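Local coordinates for protein arginyl-trna synthetase (Thermus thermophilus, PDB 1IQ0) that probably catalyses the ATP-dependent attachment of L-arginine to its cognate tRNA, releasing AMP and diphosphate, as a monomeric class I aminoacyl-tRNA synthetase, at residues L82-R93 against E502-E513. Numbering follows the deposited sequence.
Sequences LRTEALLREALR and ERALALDLLDFE
Ala91 and Ala506 meet CB to CB at 3.6 Å, small residues that let helix 84-92 and helix 502-509 cross at 52° with their axes 8.6 Å apart. Leu87 packs beside them: CG stands anti to the backbone N (chi1 -173°), which carries CD2 to within 3.5 Å of Ala506 CB, while CD1 lies over one face of the Arg503 guanidinium. Leu510 completes the apolar patch, its CD1 facing Leu87 and Leu82 and its CD2 pressed against Glu90 CG at 3.3 Å.

Most of the charged side chains round this patch have partners of opposite charge. Arg503, extended from CG to NE, crosses Leu87 and pairs through NH2 with Asp35; Thr84 OG1 lies 2.8 Å from Arg503 NH1, but at an angle too poor for a hydrogen bond. Were Arg503 replaced by an alanine, the Asp35 carboxylate would probably lose this partner and Leu87 CD1 the flat group it lies against. At the other margin Arg93, though poorly ordered, grips Glu90 side-on, NE to OE2 at 3.2 Å (165°) and NH2 to OE1 at 3.1 Å. The same NH2 makes a salt bridge to Glu513 OE1 at 3.5 Å, its hydrogen bond weak, and its positive charge probably offsets the repulsion between the two glutamates. Glu502 is buried yet satisfied by Arg566, Tyr542 and Thr499.

Helix 84-92 follows strand 77-82 of the N-terminal antiparallel sheet after a single residue, Arg83, so this leucine- and alanine-lined helix crossing, edged by salt bridges, docks that region onto the helical DALR anticodon-binding domain of arginyl-tRNA synthetase.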
loop_
_atom_site.group_PDB
_atom_site.type_symbol
_atom_site.label_atom_id
_atom_site.label_comp_id
_atom_site.label_asym_id
_atom_site.label_seq_id
_atom_site.Cartn_x
_atom_site.Cartn_y
_atom_site.Cartn_z
ATOM N N LEU A 82 6.852 28.154 -15.846
ATOM C CA LEU A 82 8.188 27.587 -15.923
ATOM C C LEU A 82 8.893 27.889 -17.235
ATOM O O LEU A 82 8.253 28.134 -18.255
ATOM C CB LEU A 82 8.117 26.066 -15.732
ATOM C CG LEU A 82 7.487 25.557 -14.424
ATOM C CD1 LEU A 82 7.528 24.036 -14.391
ATOM C CD2 LEU A 82 8.235 26.136 -13.219
ATOM N N ARG A 83 10.220 27.894 -17.204
ATOM C CA ARG A 83 10.971 28.109 -18.429
ATOM C C ARG A 83 10.855 26.775 -19.161
ATOM O O ARG A 83 11.189 25.720 -18.615
ATOM C CB ARG A 83 12.442 28.420 -18.140
ATOM C CG ARG A 83 12.685 29.741 -17.428
ATOM C CD ARG A 83 14.142 30.144 -17.556
ATOM N NE ARG A 83 15.031 29.046 -17.194
ATOM C CZ ARG A 83 16.348 29.054 -17.375
ATOM N NH1 ARG A 83 16.940 30.113 -17.918
ATOM N NH2 ARG A 83 17.071 27.998 -17.019
ATOM N N THR A 84 10.363 26.820 -20.388
ATOM C CA THR A 84 10.182 25.604 -21.168
ATOM C C THR A 84 11.412 24.694 -21.188
ATOM O O THR A 84 11.293 23.491 -20.969
ATOM C CB THR A 84 9.747 25.964 -22.588
ATOM O OG1 THR A 84 8.497 26.663 -22.510
ATOM C CG2 THR A 84 9.572 24.707 -23.448
ATOM N N GLU A 85 12.586 25.270 -21.424
ATOM C CA GLU A 85 13.820 24.492 -21.463
ATOM C C GLU A 85 14.069 23.749 -20.150
ATOM O O GLU A 85 14.343 22.543 -20.151
ATOM C CB GLU A 85 15.009 25.401 -21.756
ATOM C CG GLU A 85 16.338 24.668 -21.787
ATOM C CD GLU A 85 17.525 25.609 -21.854
ATOM O OE1 GLU A 85 18.669 25.117 -21.934
ATOM O OE2 GLU A 85 17.315 26.842 -21.822
ATOM N N ALA A 86 13.984 24.472 -19.035
ATOM C CA ALA A 86 14.207 23.880 -17.722
ATOM C C ALA A 86 13.168 22.798 -17.460
ATOM O O ALA A 86 13.478 21.746 -16.906
ATOM C CB ALA A 86 14.135 24.958 -16.636
ATOM N N LEU A 87 11.932 23.071 -17.862
ATOM C CA LEU A 87 10.837 22.125 -17.696
ATOM C C LEU A 87 11.179 20.812 -18.424
ATOM O O LEU A 87 11.114 19.727 -17.843
ATOM C CB LEU A 87 9.564 22.746 -18.267
ATOM C CG LEU A 87 8.206 22.075 -18.114
ATOM C CD1 LEU A 87 7.140 23.091 -18.485
ATOM C CD2 LEU A 87 8.111 20.828 -18.993
ATOM N N LEU A 88 11.559 20.921 -19.692
ATOM C CA LEU A 88 11.916 19.747 -20.483
ATOM C C LEU A 88 13.108 19.017 -19.882
ATOM O O LEU A 88 13.103 17.793 -19.770
ATOM C CB LEU A 88 12.249 20.156 -21.916
ATOM C CG LEU A 88 11.090 20.733 -22.724
ATOM C CD1 LEU A 88 11.617 21.424 -23.987
ATOM C CD2 LEU A 88 10.131 19.604 -23.070
ATOM N N ARG A 89 14.128 19.774 -19.494
ATOM C CA ARG A 89 15.331 19.197 -18.910
ATOM C C ARG A 89 14.984 18.353 -17.685
ATOM O O ARG A 89 15.451 17.216 -17.547
ATOM C CB ARG A 89 16.304 20.316 -18.535
ATOM C CG ARG A 89 17.738 19.865 -18.346
ATOM C CD ARG A 89 18.667 21.064 -18.231
ATOM N NE ARG A 89 18.622 21.909 -19.422
ATOM C CZ ARG A 89 19.024 21.527 -20.632
ATOM N NH1 ARG A 89 19.508 20.307 -20.825
ATOM N NH2 ARG A 89 18.937 22.368 -21.654
ATOM N N GLU A 90 14.150 18.902 -16.807
ATOM C CA GLU A 90 13.732 18.194 -15.601
ATOM C C GLU A 90 12.865 16.976 -15.936
ATOM O O GLU A 90 12.897 15.975 -15.223
ATOM C CB GLU A 90 12.960 19.144 -14.673
ATOM C CG GLU A 90 12.194 18.466 -13.536
ATOM C CD GLU A 90 13.084 17.903 -12.422
ATOM O OE1 GLU A 90 12.530 17.276 -11.492
ATOM O OE2 GLU A 90 14.320 18.088 -12.468
ATOM N N ALA A 91 12.084 17.056 -17.012
ATOM C CA ALA A 91 11.235 15.930 -17.397
ATOM C C ALA A 91 12.076 14.779 -17.933
ATOM O O ALA A 91 11.737 13.611 -17.752
ATOM C CB ALA A 91 10.219 16.360 -18.454
ATOM N N LEU A 92 13.180 15.111 -18.590
ATOM C CA LEU A 92 14.043 14.088 -19.155
ATOM C C LEU A 92 14.951 13.407 -18.132
ATOM O O LEU A 92 15.313 12.243 -18.304
ATOM C CB LEU A 92 14.878 14.680 -20.293
ATOM C CG LEU A 92 14.045 15.215 -21.462
ATOM C CD1 LEU A 92 14.965 15.619 -22.613
ATOM C CD2 LEU A 92 13.058 14.142 -21.918
ATOM N N ARG A 93 15.307 14.128 -17.072
ATOM C CA ARG A 93 16.171 13.592 -16.020
ATOM C C ARG A 93 15.637 12.259 -15.485
ATOM O O ARG A 93 14.439 12.116 -15.234
ATOM C CB ARG A 93 16.279 14.603 -14.869
ATOM C CG ARG A 93 17.155 14.150 -13.708
ATOM C CD ARG A 93 17.273 15.223 -12.623
ATOM N NE ARG A 93 16.018 15.460 -11.911
ATOM C CZ ARG A 93 15.386 14.549 -11.174
ATOM N NH1 ARG A 93 15.887 13.328 -11.045
ATOM N NH2 ARG A 93 14.254 14.860 -10.554
ATOM N N GLU A 502 5.071 18.444 -26.754
ATOM C CA GLU A 502 6.176 17.965 -25.931
ATOM C C GLU A 502 6.092 18.614 -24.548
ATOM O O GLU A 502 6.267 17.947 -23.530
ATOM C CB GLU A 502 7.532 18.321 -26.558
ATOM C CG GLU A 502 7.986 17.399 -27.679
ATOM C CD GLU A 502 7.068 17.451 -28.878
ATOM O OE1 GLU A 502 6.505 16.392 -29.224
ATOM O OE2 GLU A 502 6.909 18.549 -29.470
ATOM N N ARG A 503 5.817 19.914 -24.527
ATOM C CA ARG A 503 5.733 20.658 -23.276
ATOM C C ARG A 503 4.646 20.123 -22.354
ATOM O O ARG A 503 4.895 19.854 -21.183
ATOM C CB ARG A 503 5.484 22.143 -23.560
ATOM C CG ARG A 503 5.464 23.008 -22.306
ATOM C CD ARG A 503 5.092 24.453 -22.609
ATOM N NE ARG A 503 4.747 25.186 -21.392
ATOM C CZ ARG A 503 5.625 25.576 -20.475
ATOM N NH1 ARG A 503 6.914 25.311 -20.636
ATOM N NH2 ARG A 503 5.216 26.221 -19.392
ATOM N N ALA A 504 3.438 19.972 -22.889
ATOM C CA ALA A 504 2.310 19.471 -22.112
ATOM C C ALA A 504 2.598 18.089 -21.523
ATOM O O ALA A 504 2.297 17.834 -20.362
ATOM C CB ALA A 504 1.050 19.419 -22.987
ATOM N N LEU A 505 3.176 17.197 -22.320
ATOM C CA LEU A 505 3.488 15.857 -21.836
ATOM C C LEU A 505 4.601 15.886 -20.788
ATOM O O LEU A 505 4.519 15.211 -19.767
ATOM C CB LEU A 505 3.907 14.949 -22.993
ATOM C CG LEU A 505 4.336 13.528 -22.599
ATOM C CD1 LEU A 505 3.216 12.840 -21.810
ATOM C CD2 LEU A 505 4.662 12.736 -23.850
ATOM N N ALA A 506 5.645 16.663 -21.052
ATOM C CA ALA A 506 6.757 16.777 -20.119
ATOM C C ALA A 506 6.247 17.253 -18.753
ATOM O O ALA A 506 6.679 16.758 -17.712
ATOM C CB ALA A 506 7.787 17.751 -20.667
ATOM N N LEU A 507 5.316 18.206 -18.769
ATOM C CA LEU A 507 4.748 18.746 -17.539
ATOM C C LEU A 507 4.032 17.668 -16.721
ATOM O O LEU A 507 4.145 17.641 -15.490
ATOM C CB LEU A 507 3.797 19.893 -17.866
ATOM C CG LEU A 507 3.249 20.765 -16.736
ATOM C CD1 LEU A 507 4.371 21.265 -15.826
ATOM C CD2 LEU A 507 2.505 21.943 -17.374
ATOM N N ASP A 508 3.297 16.774 -17.382
ATOM C CA ASP A 508 2.627 15.710 -16.634
ATOM C C ASP A 508 3.674 14.805 -15.999
ATOM O O ASP A 508 3.460 14.256 -14.919
ATOM C CB ASP A 508 1.705 14.899 -17.535
ATOM C CG ASP A 508 0.475 15.677 -17.934
ATOM O OD1 ASP A 508 0.019 16.502 -17.113
ATOM O OD2 ASP A 508 -0.033 15.464 -19.051
ATOM N N LEU A 509 4.816 14.667 -16.666
ATOM C CA LEU A 509 5.900 13.850 -16.144
ATOM C C LEU A 509 6.517 14.464 -14.880
ATOM O O LEU A 509 7.050 13.745 -14.033
ATOM C CB LEU A 509 6.976 13.667 -17.213
ATOM C CG LEU A 509 6.660 12.602 -18.267
ATOM C CD1 LEU A 509 7.625 12.722 -19.442
ATOM C CD2 LEU A 509 6.756 11.223 -17.625
ATOM N N LEU A 510 6.436 15.785 -14.752
ATOM C CA LEU A 510 7.001 16.470 -13.595
ATOM C C LEU A 510 6.183 16.248 -12.323
ATOM O O LEU A 510 6.631 16.605 -11.237
ATOM C CB LEU A 510 7.123 17.980 -13.845
ATOM C CG LEU A 510 8.027 18.502 -14.971
ATOM C CD1 LEU A 510 8.310 19.973 -14.723
ATOM C CD2 LEU A 510 9.329 17.746 -15.015
ATOM N N ASP A 511 5.000 15.657 -12.462
ATOM C CA ASP A 511 4.136 15.403 -11.313
ATOM C C ASP A 511 4.301 14.018 -10.704
ATOM O O ASP A 511 3.690 13.713 -9.682
ATOM C CB ASP A 511 2.669 15.596 -11.698
ATOM C CG ASP A 511 2.359 17.014 -12.091
ATOM O OD1 ASP A 511 2.958 17.934 -11.500
ATOM O OD2 ASP A 511 1.508 17.216 -12.976
ATOM N N PHE A 512 5.124 13.183 -11.324
ATOM C CA PHE A 512 5.337 11.825 -10.841
ATOM C C PHE A 512 5.881 11.702 -9.414
ATOM O O PHE A 512 5.338 10.961 -8.593
ATOM C CB PHE A 512 6.276 11.081 -11.782
ATOM C CG PHE A 512 6.693 9.731 -11.272
ATOM C CD1 PHE A 512 5.756 8.718 -11.105
ATOM C CD2 PHE A 512 8.022 9.480 -10.940
ATOM C CE1 PHE A 512 6.134 7.473 -10.617
ATOM C CE2 PHE A 512 8.411 8.237 -10.448
ATOM C CZ PHE A 512 7.465 7.232 -10.287
ATOM N N GLU A 513 6.965 12.413 -9.126
ATOM C CA GLU A 513 7.570 12.341 -7.808
ATOM C C GLU A 513 6.630 12.833 -6.709
ATOM O O GLU A 513 6.617 12.283 -5.608
ATOM C CB GLU A 513 8.905 13.106 -7.801
ATOM C CG GLU A 513 9.930 12.513 -8.782
ATOM C CD GLU A 513 11.356 13.006 -8.553
ATOM O OE1 GLU A 513 11.566 14.235 -8.456
ATOM O OE2 GLU A 513 12.272 12.158 -8.479
#